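Magnesium transporter (Enterococcus faecalis, PDB 2OUX) probably transports magnesium ions across the cell membrane, this piece being its cytoplasmic, magnesium-binding part. Local coordinates at residues I70-E75 with A101-N106. Residues are numbered along the deposited sequence; the frame is centred on the assembly and turned at random.
Sequences IEEDNE and AVDLLN. With MG (magnesium ion), chain G; MG (magnesium ion), chain D.
E72 places its CG between the backbone N and the carbonyl carbon (chi1 77°) and then bends at chi2 (-91°), which brings its carboxylate across that of D103, whose CG stands anti to its own carbonyl carbon, beside the backbone N. The two acids meet through one oxygen each, E72 OE2 lying 3.0 Å from D103 OD2. Both are acceptors, so the pair is an approach of like charges and not a bond. The carboxylate planes are only 19° apart, but E72 OE2 also sits 3.3 Å from D103 CB, so the oxygen lies off the plane of the aspartate carboxylate, close to CB as well as to OD2.

The other oxygen of each acid binds a metal, which probably offsets the repulsion. E72 OE1 binds one magnesium ion at 2.2 Å, while D103 OD1 binds a second, also at 2.2 Å. Each ion uses one oxygen of its acid, since E72 OE2 is 3.2 Å and D103 OD2 3.4 Å from the magnesium ion of its own acid. These two oxygens instead accept from metal-bound waters: water 1 donates to E72 OE2 (2.6 Å) and water 2 to D103 OD2 (2.7 Å).

Both acids belong to the all-helical MgtE N domain, where the loop between helices 60-67 and 79-83 that carries E72 lies against helix 98-107, which carries D103. Four waters and the carbonyl O of A141 complete the D103 site. Beside the acids, E72 CB comes near L104 N, while the L104 side chain packs on L81 of helix 79-83.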
loop_
_atom_site.group_PDB
_atom_site.type_symbol
_atom_site.label_atom_id
_atom_site.label_comp_id
_atom_site.label_asym_id
_atom_site.label_seq_id
_atom_site.Cartn_x
_atom_site.Cartn_y
_atom_site.Cartn_z
ATOM N N ILE A 70 0.508 -0.292 18.448
ATOM C CA ILE A 70 0.937 0.541 19.562
ATOM C C ILE A 70 2.470 0.602 19.451
ATOM O O ILE A 70 3.125 -0.420 19.227
ATOM C CB ILE A 70 0.545 -0.091 20.945
ATOM C CG1 ILE A 70 -0.978 -0.212 21.067
ATOM C CG2 ILE A 70 1.121 0.745 22.076
ATOM C CD1 ILE A 70 -1.707 1.098 20.792
ATOM N N GLU A 71 3.041 1.790 19.594
ATOM C CA GLU A 71 4.491 1.934 19.501
ATOM C C GLU A 71 5.189 1.115 20.582
ATOM O O GLU A 71 5.066 1.413 21.763
ATOM C CB GLU A 71 4.870 3.412 19.605
ATOM C CG GLU A 71 4.619 4.179 18.319
ATOM C CD GLU A 71 4.770 5.684 18.482
ATOM O OE1 GLU A 71 5.809 6.126 19.016
ATOM O OE2 GLU A 71 3.851 6.430 18.070
ATOM N N GLU A 72 5.918 0.079 20.169
ATOM C CA GLU A 72 6.614 -0.801 21.108
ATOM C C GLU A 72 7.665 -0.079 21.949
ATOM O O GLU A 72 8.181 -0.631 22.921
ATOM C CB GLU A 72 7.291 -1.962 20.369
ATOM C CG GLU A 72 8.579 -1.580 19.654
ATOM C CD GLU A 72 8.342 -1.159 18.233
ATOM O OE1 GLU A 72 7.311 -0.508 17.994
ATOM O OE2 GLU A 72 9.185 -1.466 17.365
ATOM N N ASP A 73 7.992 1.145 21.559
ATOM C CA ASP A 73 8.973 1.941 22.280
ATOM C C ASP A 73 8.234 2.786 23.302
ATOM O O ASP A 73 8.845 3.454 24.134
ATOM C CB ASP A 73 9.743 2.832 21.305
ATOM C CG ASP A 73 10.723 2.047 20.452
ATOM O OD1 ASP A 73 10.338 0.967 19.954
ATOM O OD2 ASP A 73 11.873 2.509 20.276
ATOM N N ASN A 74 6.908 2.756 23.199
ATOM C CA ASN A 74 5.993 3.460 24.097
ATOM C C ASN A 74 6.718 3.694 25.415
ATOM O O ASN A 74 6.850 4.822 25.892
ATOM C CB ASN A 74 4.787 2.561 24.354
ATOM C CG ASN A 74 3.646 3.273 25.061
ATOM O OD1 ASN A 74 2.956 4.104 24.473
ATOM N ND2 ASN A 74 3.436 2.937 26.329
ATOM N N GLU A 75 7.162 2.576 25.985
ATOM C CA GLU A 75 7.916 2.490 27.227
ATOM C C GLU A 75 7.049 2.120 28.406
ATOM O O GLU A 75 7.561 1.649 29.431
ATOM C CB GLU A 75 8.709 3.771 27.512
ATOM C CG GLU A 75 9.989 3.482 28.306
ATOM C CD GLU A 75 10.999 4.600 28.222
ATOM O OE1 GLU A 75 10.630 5.732 28.594
ATOM O OE2 GLU A 75 12.149 4.350 27.788
ATOM N N ALA A 101 5.660 -8.739 17.189
ATOM C CA ALA A 101 5.915 -9.529 18.386
ATOM C C ALA A 101 7.400 -9.438 18.753
ATOM O O ALA A 101 7.746 -9.122 19.893
ATOM C CB ALA A 101 5.509 -10.976 18.159
ATOM N N VAL A 102 8.267 -9.716 17.780
ATOM C CA VAL A 102 9.706 -9.654 17.998
ATOM C C VAL A 102 10.103 -8.296 18.580
ATOM O O VAL A 102 10.904 -8.228 19.512
ATOM C CB VAL A 102 10.486 -9.905 16.680
ATOM C CG1 VAL A 102 11.922 -9.418 16.808
ATOM C CG2 VAL A 102 10.479 -11.384 16.358
ATOM N N ASP A 103 9.536 -7.216 18.049
ATOM C CA ASP A 103 9.864 -5.891 18.555
ATOM C C ASP A 103 9.457 -5.725 20.014
ATOM O O ASP A 103 10.233 -5.217 20.828
ATOM C CB ASP A 103 9.194 -4.795 17.712
ATOM C CG ASP A 103 9.807 -4.670 16.336
ATOM O OD1 ASP A 103 10.712 -5.468 16.052
ATOM O OD2 ASP A 103 9.380 -3.792 15.545
ATOM N N LEU A 104 8.238 -6.139 20.342
ATOM C CA LEU A 104 7.745 -6.025 21.706
ATOM C C LEU A 104 8.737 -6.740 22.622
ATOM O O LEU A 104 9.259 -6.157 23.570
ATOM C CB LEU A 104 6.363 -6.673 21.821
ATOM C CG LEU A 104 5.455 -6.334 23.011
ATOM C CD1 LEU A 104 6.258 -6.320 24.293
ATOM C CD2 LEU A 104 4.806 -4.979 22.789
ATOM N N LEU A 105 9.001 -8.005 22.324
ATOM C CA LEU A 105 9.922 -8.797 23.124
ATOM C C LEU A 105 11.283 -8.136 23.331
ATOM O O LEU A 105 11.792 -8.101 24.452
ATOM C CB LEU A 105 10.091 -10.173 22.495
ATOM C CG LEU A 105 8.769 -10.944 22.530
ATOM C CD1 LEU A 105 8.935 -12.294 21.867
ATOM C CD2 LEU A 105 8.323 -11.117 23.980
ATOM N N ASN A 106 11.867 -7.599 22.266
ATOM C CA ASN A 106 13.163 -6.943 22.389
ATOM C C ASN A 106 13.107 -5.678 23.234
ATOM O O ASN A 106 14.140 -5.087 23.542
ATOM C CB ASN A 106 13.736 -6.620 21.008
ATOM C CG ASN A 106 14.056 -7.863 20.221
ATOM O OD1 ASN A 106 14.591 -8.819 20.761
ATOM N ND2 ASN A 106 13.731 -7.859 18.938
HETATM MG MG MG G . 6.259 -0.971 16.124
HETATM MG MG MG D . 11.699 -5.808 14.070
HETATM O O HOH W 1 8.327 -0.204 15.312
HETATM O O HOH W 2 10.188 -4.483 13.045
HETATM O O HOH W 3 13.786 -6.599 14.947
HETATM O O HOH W 4 12.873 -4.064 14.397
HETATM O O HOH W 5 10.614 -7.599 13.942
#